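Local coordinates for RagA protein (PDB 6SLN) that probably imports nutrients, as a TonB-dependent receptor whose beta-barrel spans the outer membrane of Porphyromonas gingivalis, at residues L857-D862 with K930-T935. Numbering follows the deposited sequence.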
loop_
_atom_site.group_PDB
_atom_site.type_symbol
_atom_site.label_atom_id
_atom_site.label_comp_id
_atom_site.label_asym_id
_atom_site.label_seq_id
_atom_site.Cartn_x
_atom_site.Cartn_y
_atom_site.Cartn_z
ATOM N N LEU A 857 -24.255 2.386 -50.396
ATOM C CA LEU A 857 -24.592 1.199 -49.623
ATOM C C LEU A 857 -23.458 0.187 -49.735
ATOM O O LEU A 857 -23.126 -0.259 -50.837
ATOM C CB LEU A 857 -25.913 0.599 -50.099
ATOM C CG LEU A 857 -26.681 -0.101 -48.976
ATOM C CD1 LEU A 857 -26.712 0.783 -47.737
ATOM C CD2 LEU A 857 -28.089 -0.448 -49.418
ATOM N N SER A 858 -22.864 -0.169 -48.601
ATOM C CA SER A 858 -21.768 -1.124 -48.557
ATOM C C SER A 858 -22.100 -2.286 -47.640
ATOM O O SER A 858 -22.759 -2.123 -46.607
ATOM C CB SER A 858 -20.468 -0.485 -48.064
ATOM O OG SER A 858 -20.006 0.472 -48.987
ATOM N N LEU A 859 -21.619 -3.461 -48.025
ATOM C CA LEU A 859 -21.647 -4.629 -47.161
ATOM C C LEU A 859 -20.263 -5.252 -47.189
ATOM O O LEU A 859 -19.761 -5.596 -48.265
ATOM C CB LEU A 859 -22.708 -5.635 -47.608
ATOM C CG LEU A 859 -22.859 -6.832 -46.676
ATOM C CD1 LEU A 859 -24.265 -6.918 -46.104
ATOM C CD2 LEU A 859 -22.529 -8.058 -47.455
ATOM N N ASP A 860 -19.642 -5.379 -46.018
ATOM C CA ASP A 860 -18.302 -5.938 -45.895
ATOM C C ASP A 860 -18.314 -7.114 -44.932
ATOM O O ASP A 860 -18.819 -7.004 -43.809
ATOM C CB ASP A 860 -17.297 -4.880 -45.438
ATOM C CG ASP A 860 -16.798 -4.042 -46.588
ATOM O OD1 ASP A 860 -15.676 -4.301 -47.075
ATOM O OD2 ASP A 860 -17.548 -3.147 -47.030
ATOM N N ALA A 861 -17.765 -8.235 -45.383
ATOM C CA ALA A 861 -17.650 -9.445 -44.587
ATOM C C ALA A 861 -16.175 -9.773 -44.437
ATOM O O ALA A 861 -15.434 -9.800 -45.425
ATOM C CB ALA A 861 -18.397 -10.615 -45.233
ATOM N N ASP A 862 -15.747 -9.996 -43.206
ATOM C CA ASP A 862 -14.384 -10.409 -42.911
ATOM C C ASP A 862 -14.455 -11.808 -42.308
ATOM O O ASP A 862 -15.022 -11.998 -41.225
ATOM C CB ASP A 862 -13.704 -9.407 -41.978
ATOM C CG ASP A 862 -13.302 -8.127 -42.693
ATOM O OD1 ASP A 862 -14.171 -7.256 -42.888
ATOM O OD2 ASP A 862 -12.120 -7.988 -43.065
ATOM N N LYS A 930 -15.936 -13.059 -38.901
ATOM C CA LYS A 930 -15.485 -12.161 -37.840
ATOM C C LYS A 930 -16.221 -10.834 -37.876
ATOM O O LYS A 930 -16.587 -10.295 -36.830
ATOM C CB LYS A 930 -13.984 -11.929 -37.946
ATOM C CG LYS A 930 -13.167 -13.076 -37.445
ATOM C CD LYS A 930 -12.164 -12.601 -36.424
ATOM C CE LYS A 930 -12.750 -12.593 -35.014
ATOM N NZ LYS A 930 -12.768 -13.954 -34.421
ATOM N N ASN A 931 -16.480 -10.312 -39.063
ATOM C CA ASN A 931 -17.059 -8.990 -39.185
ATOM C C ASN A 931 -18.023 -8.990 -40.356
ATOM O O ASN A 931 -17.683 -9.459 -41.446
ATOM C CB ASN A 931 -15.951 -7.944 -39.380
ATOM C CG ASN A 931 -16.484 -6.541 -39.538
ATOM O OD1 ASN A 931 -16.717 -5.846 -38.556
ATOM N ND2 ASN A 931 -16.663 -6.108 -40.784
ATOM N N LEU A 932 -19.231 -8.499 -40.118
ATOM C CA LEU A 932 -20.189 -8.215 -41.175
ATOM C C LEU A 932 -20.736 -6.825 -40.907
ATOM O O LEU A 932 -21.113 -6.509 -39.770
ATOM C CB LEU A 932 -21.304 -9.265 -41.219
ATOM C CG LEU A 932 -22.255 -9.240 -42.420
ATOM C CD1 LEU A 932 -21.559 -9.607 -43.723
ATOM C CD2 LEU A 932 -23.415 -10.176 -42.145
ATOM N N LYS A 933 -20.731 -5.974 -41.925
ATOM C CA LYS A 933 -21.127 -4.589 -41.713
ATOM C C LYS A 933 -21.867 -4.071 -42.933
ATOM O O LYS A 933 -21.336 -4.086 -44.047
ATOM C CB LYS A 933 -19.917 -3.703 -41.398
ATOM C CG LYS A 933 -20.253 -2.230 -41.217
ATOM C CD LYS A 933 -19.003 -1.369 -41.180
ATOM C CE LYS A 933 -18.543 -1.108 -39.760
ATOM N NZ LYS A 933 -17.766 0.168 -39.624
ATOM N N LEU A 934 -23.100 -3.641 -42.715
ATOM C CA LEU A 934 -23.844 -2.864 -43.688
ATOM C C LEU A 934 -23.669 -1.394 -43.329
ATOM O O LEU A 934 -23.997 -0.984 -42.210
ATOM C CB LEU A 934 -25.318 -3.258 -43.682
ATOM C CG LEU A 934 -26.144 -2.458 -44.678
ATOM C CD1 LEU A 934 -25.830 -2.940 -46.084
ATOM C CD2 LEU A 934 -27.616 -2.587 -44.372
ATOM N N THR A 935 -23.142 -0.612 -44.263
ATOM C CA THR A 935 -22.918 0.807 -44.048
ATOM C C THR A 935 -23.691 1.612 -45.081
ATOM O O THR A 935 -23.913 1.155 -46.208
ATOM C CB THR A 935 -21.427 1.131 -44.114
ATOM O OG1 THR A 935 -20.733 0.255 -43.220
ATOM C CG2 THR A 935 -21.156 2.576 -43.704
#
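L857-D862 and K930-T935 are neighbouring strands of the barrel wall and run antiparallel. Backbone hydrogen bonds hold them together. S858 pairs with T935, D860 with K933 and D862 with N931 as hydrogen-bonded pairs. The bond from S858 N to T935 O is 2.9 Å and nearly straight, at 174°. T935 N returns to S858 O at 2.8 Å. Each of these donors lies in the plane of the carbonyl it meets. At D862 the regular pairing is broken by a classic beta bulge, in which two residues, K930 and N931, stand opposite the single D862. D862 O accepts N931 N at 3.1 Å on a lone pair, and also a weak bond from K930 N.

The apolar side chains share one face, consistent with the lipid-facing side of the barrel, where L857, L859 and L934 lie on the surface. L932 has CG anti to its backbone N (chi1 -170°), and its CD1 rests on A861 CB at 3.6 Å. The same CD1 meets L859 CD2 at 4.2 Å, the two leucines crossing obliquely. L857 and L934 also cross obliquely, with L857 CG 4.1 Å from L934 CD1.

S858, D860, D862, N931, K933 and T935 lie on the other face. D862 and N931 run side by side, their carboxylate and amide planes 70° apart. N931 ND2 gives D862 OD1 only a weak bond of 3.5 Å. D862 OD2 is held by S849, and D860 OD2 by Y754.

K930 NZ reaches Q123 and N960, and K933 makes a cation-pi contact with Y955. Strand 844-853 flanks 857-862, bonding L859 to A852 and A861 to L850. Strand 951-964 flanks 930-935 and continues the wall.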